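Local coordinates for Glucanase/chitosanase (Paenibacillus fukuinensis, PDB 4ZZ8), which binds glucosamine through a discoidin-like F5/8 type C module, part of a larger family 8 enzyme that probably hydrolyses glycosidic bonds in polysaccharides, at residues S18-A23 against T37-A42; G55-I60 against A110-F115; L65-A70 against Y129-F134. All coordinates share one frame; numbering follows the deposited sequence. Where two conformers were deposited one is given.

Contact 1: residues S18-A23 against T37-A42; sequences SSIETA and TRWASA. With GCS (2-amino-2-deoxy-beta-D-glucopyranose), chain C; SO4 (sulfate ion), chain D.
Trp-39 meets Ser-19 with the edge of its indole. Trp-39 NE1 lies 3.0 Å from Ser-19 O, and the bond runs in the ring plane and in the carbonyl plane. Ser-19 also bonds through its hydroxyl: Ser-19 OG accepts from Ala-42 N at 2.8 Å. Its first torsion (chi1 62°) sets OG between the backbone N and the carbonyl carbon, within reach of Ala-42. Glu-21 N donates to Ala-40 O at 2.8 Å, from above the carbonyl plane. Three bonds thus tie segment 18-23 to segment 37-42. The Glu-21 side chain runs extended past Ala-40, whose CB is 3.6 Å from Glu-21 OE2. A water donates to both Glu-21 OE2 and Ser-41 O. Glu-21 OE1 takes a hydrogen bond from glucosamine N2 at 2.9 Å. The contact of glucosamine O3 with Glu-21 OE2 is very short and doubtful. Arg-38 presents its guanidinium edge to two ligands. Arg-38 NH1 donates to glucosamine O3 at 3.0 Å, and Arg-38 NH2 to O1 of a sulfate, probably a crystallisation ion, at 2.9 Å. Arg-38 also makes a cation-pi contact with Trp-132. Tyr-43 and Glu-68 also bond to the sugar. Loops at one end of the beta-sandwich form the site.

Contact 2: residues G55-I60 against A110-F115; sequences GSTQSI and ATNAKF
Thr-57 packs over one face of the Asn-112 amide. Thr-57 CG2 is 3.7 Å from Asn-112 CG and almost directly above it, and Asn-112 CB is slightly closer, at 3.6 Å. This methyl lies anti to the backbone N of Thr-57 (chi1 -55° for OG1), which carries it across to the neighbouring strand. A water sits on the opposite side of the amide plane. It donates to Asn-112 OD1 and is also hydrogen-bonded to Ser-59 OG, so it spans the two side chains. Ser-59 and Asn-112 are a non-hydrogen-bonded pair. The pairs beside them are hydrogen-bonded. Gln-58 N gives a bond of 2.8 Å to Ala-113 O, and Ala-113 N returns one to Gln-58 O. Ile-60 N and Thr-111 O are 2.9 Å apart, and Thr-111 N bonds back to Ile-60 O. Segments 57-60 and 110-113 run antiparallel, 162° between their directions. On the face of Gln-58 and Ile-60 the contact turns apolar. Ile-60 CD1 meets Ala-113 CB at 3.7 Å, and Val-79 touches both side chains from the other sheet. Lys-114, in one of its two conformers, lies along Gly-55 and Ser-56, with NZ bonded to Gly-84 O. Lys-114 and Phe-115 both face Ser-80, a classic beta bulge. Here both segments turn a corner between the two sheets, at 55-56 and at 114. Strand 48-54 passes into 57-67, and 103-113 into 115-123. An outermost strand, 103-113, is thus paired with its inner neighbour 57-67 in the beta-sandwich of the F5/8 type C (discoidin) fold.

Contact 3: residues L65-A70 against Y129-F134; sequences LNWEDA and YSLWEF. With GCS (2-amino-2-deoxy-beta-D-glucopyranose), chain C.
Next to the glucosamine site lies a classic beta bulge, where Trp-132 and Glu-133 both face Asn-66. Trp-132 N bonds to Asn-66 O at 2.8 Å, while Glu-133 N reaches the same oxygen only weakly. Asn-66 N donates to Glu-133 O at 2.9 Å. Glu-68 CB lies over one face of the Trp-132 ring, offset toward the rim. The Glu-68 carboxylate is turned 71° from that ring and grips the sugar with both oxygens. Glu-68 OE1 accepts from glucosamine O4 and Glu-68 OE2 from glucosamine O6, each at 2.6 Å. A bend at chi2 (-95°) turns the carboxylate aside. Ala-70 N donates to Glu-68 OE1 from above its plane, at 2.9 Å, and helps fix it. At the ring edge, a water accepts from Trp-132 NE1 and donates to Asp-69 OD1. On the face of the sheet away from Asn-66 and Glu-133, Leu-131 CD2 makes a CH-pi contact over the Trp-67 six-membered ring, 3.6 Å from its centroid. Trp-67 NE1 bonds to Asp-104. Leu-65 CD2 packs on Phe-134 CD1 at 3.6 Å. Strands 57-67 and 130-137 are neighbours in the four-stranded sheet, flanked by 103-113 and 39-40. Leu-65, Leu-131 and Phe-134 face strands 48-54 and 115-123 of the other sheet.

Contacts 1 and 3 supply most of the named residues at the glucosamine, with Tyr-43 from outside them. Their centres are about 11 Å apart and they touch directly. Trp-39 O and Ser-130 OG, 2.7 Å apart, probably hydrogen-bond, as do Ser-41 N and Tyr-129 O. Strand 39-40 is the outermost neighbour of 130-137 in the sheet, with a backbone bond between Trp-39 and Leu-131. Glu-21 and Arg-38 from contact 1 hold one part of the sugar, and Glu-68 from contact 3 holds another. Contact 2 lies at the far end of the sandwich. Its centre is about 25 Å from that of contact 1 and about 22 Å from that of contact 3. It still shares strand 57-67 with contact 3.

Contact 1: residues S18-A23 against T37-A42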
loop_
_atom_site.group_PDB
_atom_site.type_symbol
_atom_site.label_atom_id
_atom_site.label_comp_id
_atom_site.label_asym_id
_atom_site.label_seq_id
_atom_site.Cartn_x
_atom_site.Cartn_y
_atom_site.Cartn_z
ATOM N N SER A 18 1.424 -0.569 -9.692
ATOM C CA SER A 18 2.124 0.077 -10.775
ATOM C C SER A 18 2.980 -0.927 -11.585
ATOM O O SER A 18 2.974 -0.808 -12.837
ATOM C CB SER A 18 3.001 1.178 -10.297
ATOM O OG SER A 18 3.868 0.703 -9.242
ATOM N N SER A 19 3.617 -1.890 -10.904
ATOM C CA SER A 19 4.465 -2.840 -11.574
ATOM C C SER A 19 4.686 -3.994 -10.595
ATOM O O SER A 19 4.366 -3.857 -9.416
ATOM C CB SER A 19 5.814 -2.185 -11.895
ATOM O OG SER A 19 6.544 -1.771 -10.746
ATOM N N ILE A 20 5.297 -5.048 -11.109
ATOM C CA ILE A 20 5.707 -6.173 -10.300
ATOM C C ILE A 20 7.097 -6.628 -10.710
ATOM O O ILE A 20 7.465 -6.488 -11.851
ATOM C CB ILE A 20 4.701 -7.358 -10.390
ATOM C CG1 ILE A 20 4.767 -8.044 -11.699
ATOM C CG2 ILE A 20 3.285 -6.881 -10.024
ATOM C CD1 ILE A 20 4.078 -9.384 -11.701
ATOM N N GLU A 21 7.869 -7.116 -9.776
ATOM C CA GLU A 21 9.235 -7.519 -10.083
ATOM C C GLU A 21 9.227 -8.781 -10.950
ATOM O O GLU A 21 10.015 -8.842 -11.945
ATOM C CB GLU A 21 9.982 -7.756 -8.778
ATOM C CG GLU A 21 11.402 -8.227 -8.885
ATOM C CD GLU A 21 11.996 -8.681 -7.565
ATOM O OE1 GLU A 21 12.682 -9.739 -7.570
ATOM O OE2 GLU A 21 11.918 -7.952 -6.576
ATOM N N THR A 22 8.458 -9.776 -10.508
ATOM C CA THR A 22 8.359 -11.074 -11.170
ATOM C C THR A 22 7.055 -11.700 -10.817
ATOM O O THR A 22 6.433 -11.293 -9.825
ATOM C CB THR A 22 9.489 -12.071 -10.730
ATOM O OG1 THR A 22 9.375 -12.325 -9.323
ATOM C CG2 THR A 22 10.921 -11.680 -11.176
ATOM N N ALA A 23 6.661 -12.755 -11.553
ATOM C CA ALA A 23 5.548 -13.590 -11.118
ATOM C C ALA A 23 5.806 -14.101 -9.691
ATOM O O ALA A 23 6.912 -14.355 -9.298
ATOM C CB ALA A 23 5.295 -14.728 -12.100
ATOM N N THR A 37 5.169 -13.757 2.245
ATOM C CA THR A 37 4.905 -13.441 0.856
ATOM C C THR A 37 4.790 -11.923 0.695
ATOM O O THR A 37 4.337 -11.238 1.613
ATOM C CB THR A 37 3.589 -14.037 0.373
ATOM O OG1 THR A 37 2.464 -13.443 1.092
ATOM C CG2 THR A 37 3.550 -15.609 0.545
ATOM N N ARG A 38 5.210 -11.384 -0.447
ATOM C CA ARG A 38 5.272 -9.964 -0.611
ATOM C C ARG A 38 5.022 -9.554 -2.056
ATOM O O ARG A 38 5.383 -10.216 -3.032
ATOM C CB ARG A 38 6.671 -9.364 -0.186
ATOM C CG ARG A 38 7.875 -9.950 -0.953
ATOM C CD ARG A 38 9.172 -9.646 -0.217
ATOM N NE ARG A 38 10.267 -10.371 -0.905
ATOM C CZ ARG A 38 11.053 -9.890 -1.852
ATOM N NH1 ARG A 38 10.948 -8.622 -2.194
ATOM N NH2 ARG A 38 11.968 -10.715 -2.447
ATOM N N TRP A 39 4.345 -8.416 -2.164
ATOM C CA TRP A 39 4.466 -7.607 -3.361
ATOM C C TRP A 39 5.855 -7.033 -3.455
ATOM O O TRP A 39 6.404 -6.572 -2.463
ATOM C CB TRP A 39 3.427 -6.462 -3.356
ATOM C CG TRP A 39 3.558 -5.436 -4.480
ATOM C CD1 TRP A 39 3.510 -5.693 -5.827
ATOM C CD2 TRP A 39 3.911 -4.080 -4.358
ATOM N NE1 TRP A 39 3.832 -4.586 -6.540
ATOM C CE2 TRP A 39 4.046 -3.556 -5.659
ATOM C CE3 TRP A 39 4.177 -3.223 -3.249
ATOM C CZ2 TRP A 39 4.330 -2.204 -5.876
ATOM C CZ3 TRP A 39 4.451 -1.919 -3.471
ATOM C CH2 TRP A 39 4.513 -1.400 -4.792
ATOM N N ALA A 40 6.324 -6.956 -4.692
ATOM C CA ALA A 40 7.587 -6.206 -4.978
ATOM C C ALA A 40 7.396 -5.579 -6.327
ATOM O O ALA A 40 6.940 -6.230 -7.289
ATOM C CB ALA A 40 8.774 -7.143 -5.002
ATOM N N SER A 41 7.804 -4.317 -6.436
ATOM C CA SER A 41 7.673 -3.555 -7.699
ATOM C C SER A 41 8.857 -3.810 -8.621
ATOM O O SER A 41 9.835 -4.483 -8.255
ATOM C CB SER A 41 7.629 -2.063 -7.387
ATOM O OG SER A 41 8.915 -1.523 -7.005
ATOM N N ALA A 42 8.780 -3.276 -9.844
ATOM C CA ALA A 42 9.991 -3.134 -10.665
ATOM C C ALA A 42 10.980 -2.265 -9.984
ATOM O O ALA A 42 10.645 -1.437 -9.137
ATOM C CB ALA A 42 9.642 -2.584 -12.038
HETATM C C1 GCS C . 16.542 -8.361 -4.355
HETATM C C2 GCS C . 15.195 -8.994 -4.593
HETATM C C3 GCS C . 14.132 -7.935 -4.267
HETATM C C4 GCS C . 14.386 -7.346 -2.886
HETATM C C5 GCS C . 15.810 -6.840 -2.708
HETATM C C6 GCS C . 16.127 -6.370 -1.322
HETATM N N2 GCS C . 15.041 -9.470 -5.937
HETATM O O3 GCS C . 12.863 -8.625 -4.448
HETATM O O4 GCS C . 13.411 -6.343 -2.629
HETATM O O5 GCS C . 16.675 -7.927 -3.054
HETATM O O6 GCS C . 16.075 -7.406 -0.380
HETATM S S SO4 D . 10.760 -14.183 -1.568
HETATM O O1 SO4 D . 11.994 -13.475 -1.443
HETATM O O2 SO4 D . 10.627 -15.250 -0.608
HETATM O O3 SO4 D . 9.689 -13.189 -1.357
HETATM O O4 SO4 D . 10.616 -14.718 -2.899
HETATM O O HOH W 1 11.361 -5.344 -6.217
#

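Contact 2: residues G55-I60 against A110-F115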
loop_
_atom_site.group_PDB
_atom_site.type_symbol
_atom_site.label_atom_id
_atom_site.label_comp_id
_atom_site.label_asym_id
_atom_site.label_seq_id
_atom_site.Cartn_x
_atom_site.Cartn_y
_atom_site.Cartn_z
ATOM N N GLY A 55 -13.975 -2.730 -1.588
ATOM C CA GLY A 55 -15.207 -3.475 -2.059
ATOM C C GLY A 55 -16.499 -2.774 -1.715
ATOM O O GLY A 55 -17.569 -3.177 -2.176
ATOM N N SER A 56 -16.396 -1.779 -0.828
ATOM C CA SER A 56 -17.517 -1.035 -0.290
ATOM C C SER A 56 -16.862 0.126 0.433
ATOM O O SER A 56 -15.681 0.069 0.729
ATOM C CB SER A 56 -18.350 -1.858 0.706
ATOM O OG SER A 56 -17.732 -2.158 1.965
ATOM N N THR A 57 -17.627 1.173 0.711
ATOM C CA THR A 57 -17.070 2.306 1.497
ATOM C C THR A 57 -16.832 1.877 2.899
ATOM O O THR A 57 -17.766 1.290 3.571
ATOM C CB THR A 57 -18.039 3.535 1.498
ATOM O OG1 THR A 57 -18.352 3.926 0.165
ATOM C CG2 THR A 57 -17.417 4.691 2.184
ATOM N N GLN A 58 -15.669 2.130 3.434
ATOM C CA GLN A 58 -15.359 1.782 4.830
ATOM C C GLN A 58 -14.868 3.050 5.500
ATOM O O GLN A 58 -14.207 3.840 4.841
ATOM C CB GLN A 58 -14.255 0.758 4.925
ATOM C CG GLN A 58 -14.701 -0.588 4.455
ATOM C CD GLN A 58 -15.560 -1.292 5.468
ATOM O OE1 GLN A 58 -15.726 -0.900 6.629
ATOM N NE2 GLN A 58 -16.158 -2.351 4.985
ATOM N N SER A 59 -15.114 3.196 6.771
ATOM C CA SER A 59 -14.414 4.211 7.580
ATOM C C SER A 59 -13.108 3.617 8.074
ATOM O O SER A 59 -13.141 2.670 8.859
ATOM C CB SER A 59 -15.335 4.697 8.748
ATOM O OG SER A 59 -14.618 5.608 9.549
ATOM N N ILE A 60 -11.951 4.185 7.641
ATOM C CA ILE A 60 -10.649 3.720 8.026
ATOM C C ILE A 60 -9.825 4.794 8.749
ATOM O O ILE A 60 -10.056 5.985 8.482
ATOM C CB ILE A 60 -9.902 3.178 6.811
ATOM C CG1 ILE A 60 -9.608 4.266 5.787
ATOM C CG2 ILE A 60 -10.719 2.034 6.149
ATOM C CD1 ILE A 60 -8.681 3.791 4.648
ATOM N N ALA A 110 -10.071 9.514 10.887
ATOM C CA ALA A 110 -10.943 8.549 10.251
ATOM C C ALA A 110 -11.641 9.108 9.015
ATOM O O ALA A 110 -12.215 10.237 9.022
ATOM C CB ALA A 110 -12.018 8.043 11.254
ATOM N N THR A 111 -11.744 8.330 7.950
ATOM C CA THR A 111 -12.288 8.793 6.718
ATOM C C THR A 111 -12.988 7.631 5.989
ATOM O O THR A 111 -12.497 6.491 6.008
ATOM C CB THR A 111 -11.195 9.386 5.777
ATOM O OG1 THR A 111 -11.796 9.829 4.557
ATOM C CG2 THR A 111 -10.056 8.410 5.543
ATOM N N ASN A 112 -14.048 7.967 5.263
ATOM C CA ASN A 112 -14.578 7.053 4.298
ATOM C C ASN A 112 -13.515 6.793 3.217
ATOM O O ASN A 112 -12.843 7.737 2.804
ATOM C CB ASN A 112 -15.777 7.592 3.606
ATOM C CG ASN A 112 -17.027 7.499 4.514
ATOM O OD1 ASN A 112 -16.953 6.949 5.587
ATOM N ND2 ASN A 112 -18.117 8.020 4.076
ATOM N N ALA A 113 -13.477 5.557 2.715
ATOM C CA ALA A 113 -12.541 5.184 1.618
ATOM C C ALA A 113 -13.126 3.938 0.947
ATOM O O ALA A 113 -13.664 3.083 1.651
ATOM C CB ALA A 113 -11.169 4.889 2.120
ATOM N N LYS A 114 -13.164 3.925 -0.391
ATOM C CA LYS A 114 -13.416 2.670 -1.107
ATOM C C LYS A 114 -12.124 2.025 -1.555
ATOM O O LYS A 114 -12.051 0.814 -1.671
ATOM C CB LYS A 114 -14.295 2.830 -2.321
ATOM C CG LYS A 114 -14.929 1.496 -2.630
ATOM C CD LYS A 114 -15.395 1.350 -4.040
ATOM C CE LYS A 114 -15.386 -0.111 -4.451
ATOM N NZ LYS A 114 -16.418 -0.333 -5.492
ATOM N N PHE A 115 -11.082 2.833 -1.771
ATOM C CA PHE A 115 -9.724 2.296 -2.178
ATOM C C PHE A 115 -8.697 2.955 -1.270
ATOM O O PHE A 115 -8.880 4.123 -0.835
ATOM C CB PHE A 115 -9.360 2.644 -3.622
ATOM C CG PHE A 115 -10.401 2.182 -4.646
ATOM C CD1 PHE A 115 -11.490 3.000 -4.927
ATOM C CD2 PHE A 115 -10.236 1.026 -5.369
ATOM C CE1 PHE A 115 -12.445 2.670 -5.835
ATOM C CE2 PHE A 115 -11.207 0.654 -6.273
ATOM C CZ PHE A 115 -12.317 1.490 -6.535
HETATM O O HOH W 2 -15.751 7.868 8.326
#

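Contact 3: residues L65-A70 against Y129-F134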
loop_
_atom_site.group_PDB
_atom_site.type_symbol
_atom_site.label_atom_id
_atom_site.label_comp_id
_atom_site.label_asym_id
_atom_site.label_seq_id
_atom_site.Cartn_x
_atom_site.Cartn_y
_atom_site.Cartn_z
ATOM N N LEU A 65 1.933 -1.155 7.554
ATOM C CA LEU A 65 2.798 -1.642 6.522
ATOM C C LEU A 65 3.871 -2.515 7.145
ATOM O O LEU A 65 4.533 -2.150 8.125
ATOM C CB LEU A 65 3.435 -0.500 5.771
ATOM C CG LEU A 65 2.475 0.494 5.107
ATOM C CD1 LEU A 65 3.191 1.610 4.355
ATOM C CD2 LEU A 65 1.384 -0.184 4.267
ATOM N N ASN A 66 4.088 -3.640 6.542
ATOM C CA ASN A 66 5.225 -4.484 6.908
ATOM C C ASN A 66 6.144 -4.512 5.692
ATOM O O ASN A 66 5.872 -5.249 4.723
ATOM C CB ASN A 66 4.734 -5.882 7.227
ATOM C CG ASN A 66 5.862 -6.846 7.626
ATOM O OD1 ASN A 66 5.558 -7.999 8.027
ATOM N ND2 ASN A 66 7.063 -6.469 7.500
ATOM N N TRP A 67 7.167 -3.690 5.711
ATOM C CA TRP A 67 8.107 -3.532 4.611
ATOM C C TRP A 67 9.119 -4.671 4.593
ATOM O O TRP A 67 9.662 -5.023 5.641
ATOM C CB TRP A 67 8.841 -2.216 4.643
ATOM C CG TRP A 67 8.030 -0.978 4.509
ATOM C CD1 TRP A 67 7.560 -0.169 5.525
ATOM C CD2 TRP A 67 7.629 -0.361 3.278
ATOM N NE1 TRP A 67 6.880 0.900 4.953
ATOM C CE2 TRP A 67 6.958 0.814 3.584
ATOM C CE3 TRP A 67 7.799 -0.710 1.923
ATOM C CZ2 TRP A 67 6.392 1.631 2.586
ATOM C CZ3 TRP A 67 7.256 0.075 0.973
ATOM C CH2 TRP A 67 6.559 1.216 1.290
ATOM N N GLU A 68 9.474 -5.093 3.387
ATOM C CA GLU A 68 10.715 -5.841 3.147
ATOM C C GLU A 68 11.901 -4.887 3.089
ATOM O O GLU A 68 11.738 -3.690 3.230
ATOM C CB GLU A 68 10.517 -6.664 1.872
ATOM C CG GLU A 68 11.577 -7.689 1.519
ATOM C CD GLU A 68 12.676 -7.237 0.536
ATOM O OE1 GLU A 68 12.602 -6.140 -0.116
ATOM O OE2 GLU A 68 13.718 -7.991 0.497
ATOM N N ASP A 69 13.128 -5.394 2.905
ATOM C CA ASP A 69 14.301 -4.545 2.988
ATOM C C ASP A 69 14.237 -3.387 1.991
ATOM O O ASP A 69 14.747 -2.292 2.284
ATOM C CB ASP A 69 15.563 -5.413 2.798
ATOM C CG ASP A 69 15.620 -6.645 3.748
ATOM O OD1 ASP A 69 14.592 -7.341 3.997
ATOM O OD2 ASP A 69 16.741 -6.895 4.255
ATOM N N ALA A 70 13.556 -3.605 0.836
ATOM C CA ALA A 70 13.406 -2.549 -0.171
ATOM C C ALA A 70 12.237 -1.692 0.310
ATOM O O ALA A 70 11.142 -1.810 -0.225
ATOM C CB ALA A 70 13.148 -3.101 -1.504
ATOM N N TYR A 129 10.365 -1.260 -4.477
ATOM C CA TYR A 129 9.690 -1.195 -3.196
ATOM C C TYR A 129 9.014 -2.515 -2.975
ATOM O O TYR A 129 8.531 -3.130 -3.946
ATOM C CB TYR A 129 8.615 -0.112 -3.214
ATOM C CG TYR A 129 9.113 1.270 -3.529
ATOM C CD1 TYR A 129 9.190 1.679 -4.823
ATOM C CD2 TYR A 129 9.533 2.142 -2.517
ATOM C CE1 TYR A 129 9.598 2.948 -5.147
ATOM C CE2 TYR A 129 9.959 3.410 -2.805
ATOM C CZ TYR A 129 9.970 3.800 -4.131
ATOM O OH TYR A 129 10.376 5.113 -4.413
ATOM N N SER A 130 8.912 -2.961 -1.746
ATOM C CA SER A 130 8.300 -4.291 -1.469
ATOM C C SER A 130 7.673 -4.362 -0.091
ATOM O O SER A 130 8.259 -3.855 0.862
ATOM C CB SER A 130 9.385 -5.388 -1.609
ATOM O OG SER A 130 8.862 -6.683 -1.422
ATOM N N LEU A 131 6.432 -4.843 -0.047
ATOM C CA LEU A 131 5.621 -4.999 1.157
ATOM C C LEU A 131 5.258 -6.455 1.378
ATOM O O LEU A 131 4.618 -7.042 0.522
ATOM C CB LEU A 131 4.321 -4.179 1.033
ATOM C CG LEU A 131 4.528 -2.663 1.127
ATOM C CD1 LEU A 131 3.343 -1.940 0.506
ATOM C CD2 LEU A 131 4.681 -2.190 2.562
ATOM N N TRP A 132 5.593 -7.005 2.532
ATOM C CA TRP A 132 5.087 -8.297 2.923
ATOM C C TRP A 132 3.599 -8.230 3.194
ATOM O O TRP A 132 2.852 -9.100 2.871
ATOM C CB TRP A 132 5.778 -8.754 4.201
ATOM C CG TRP A 132 7.292 -8.996 4.159
ATOM C CD1 TRP A 132 8.282 -8.176 4.722
ATOM C CD2 TRP A 132 7.993 -10.059 3.505
ATOM N NE1 TRP A 132 9.537 -8.702 4.482
ATOM C CE2 TRP A 132 9.393 -9.832 3.722
ATOM C CE3 TRP A 132 7.613 -11.168 2.768
ATOM C CZ2 TRP A 132 10.350 -10.740 3.270
ATOM C CZ3 TRP A 132 8.587 -12.038 2.222
ATOM C CH2 TRP A 132 9.944 -11.786 2.504
ATOM N N GLU A 133 3.187 -7.168 3.841
ATOM C CA GLU A 133 1.785 -6.903 4.142
ATOM C C GLU A 133 1.448 -5.431 4.130
ATOM O O GLU A 133 2.229 -4.551 4.487
ATOM C CB GLU A 133 1.324 -7.520 5.511
ATOM C CG GLU A 133 1.201 -9.025 5.468
ATOM C CD GLU A 133 0.100 -9.544 4.614
ATOM O OE1 GLU A 133 -1.141 -9.257 4.841
ATOM O OE2 GLU A 133 0.307 -10.214 3.632
ATOM N N PHE A 134 0.198 -5.175 3.735
ATOM C CA PHE A 134 -0.442 -3.822 3.685
ATOM C C PHE A 134 -1.850 -4.055 4.301
ATOM O O PHE A 134 -2.691 -4.670 3.667
ATOM C CB PHE A 134 -0.547 -3.409 2.203
ATOM C CG PHE A 134 -1.294 -2.128 1.889
ATOM C CD1 PHE A 134 -1.760 -1.260 2.878
ATOM C CD2 PHE A 134 -1.448 -1.719 0.548
ATOM C CE1 PHE A 134 -2.472 -0.095 2.500
ATOM C CE2 PHE A 134 -2.150 -0.606 0.165
ATOM C CZ PHE A 134 -2.693 0.228 1.152
HETATM C C1 GCS C . 16.542 -8.361 -4.355
HETATM C C2 GCS C . 15.195 -8.994 -4.593
HETATM C C3 GCS C . 14.132 -7.935 -4.267
HETATM C C4 GCS C . 14.386 -7.346 -2.886
HETATM C C5 GCS C . 15.810 -6.840 -2.708
HETATM C C6 GCS C . 16.127 -6.370 -1.322
HETATM N N2 GCS C . 15.041 -9.470 -5.937
HETATM O O3 GCS C . 12.863 -8.625 -4.448
HETATM O O4 GCS C . 13.411 -6.343 -2.629
HETATM O O5 GCS C . 16.675 -7.927 -3.054
HETATM O O6 GCS C . 16.075 -7.406 -0.380
HETATM O O HOH W 3 12.099 -7.990 5.486
#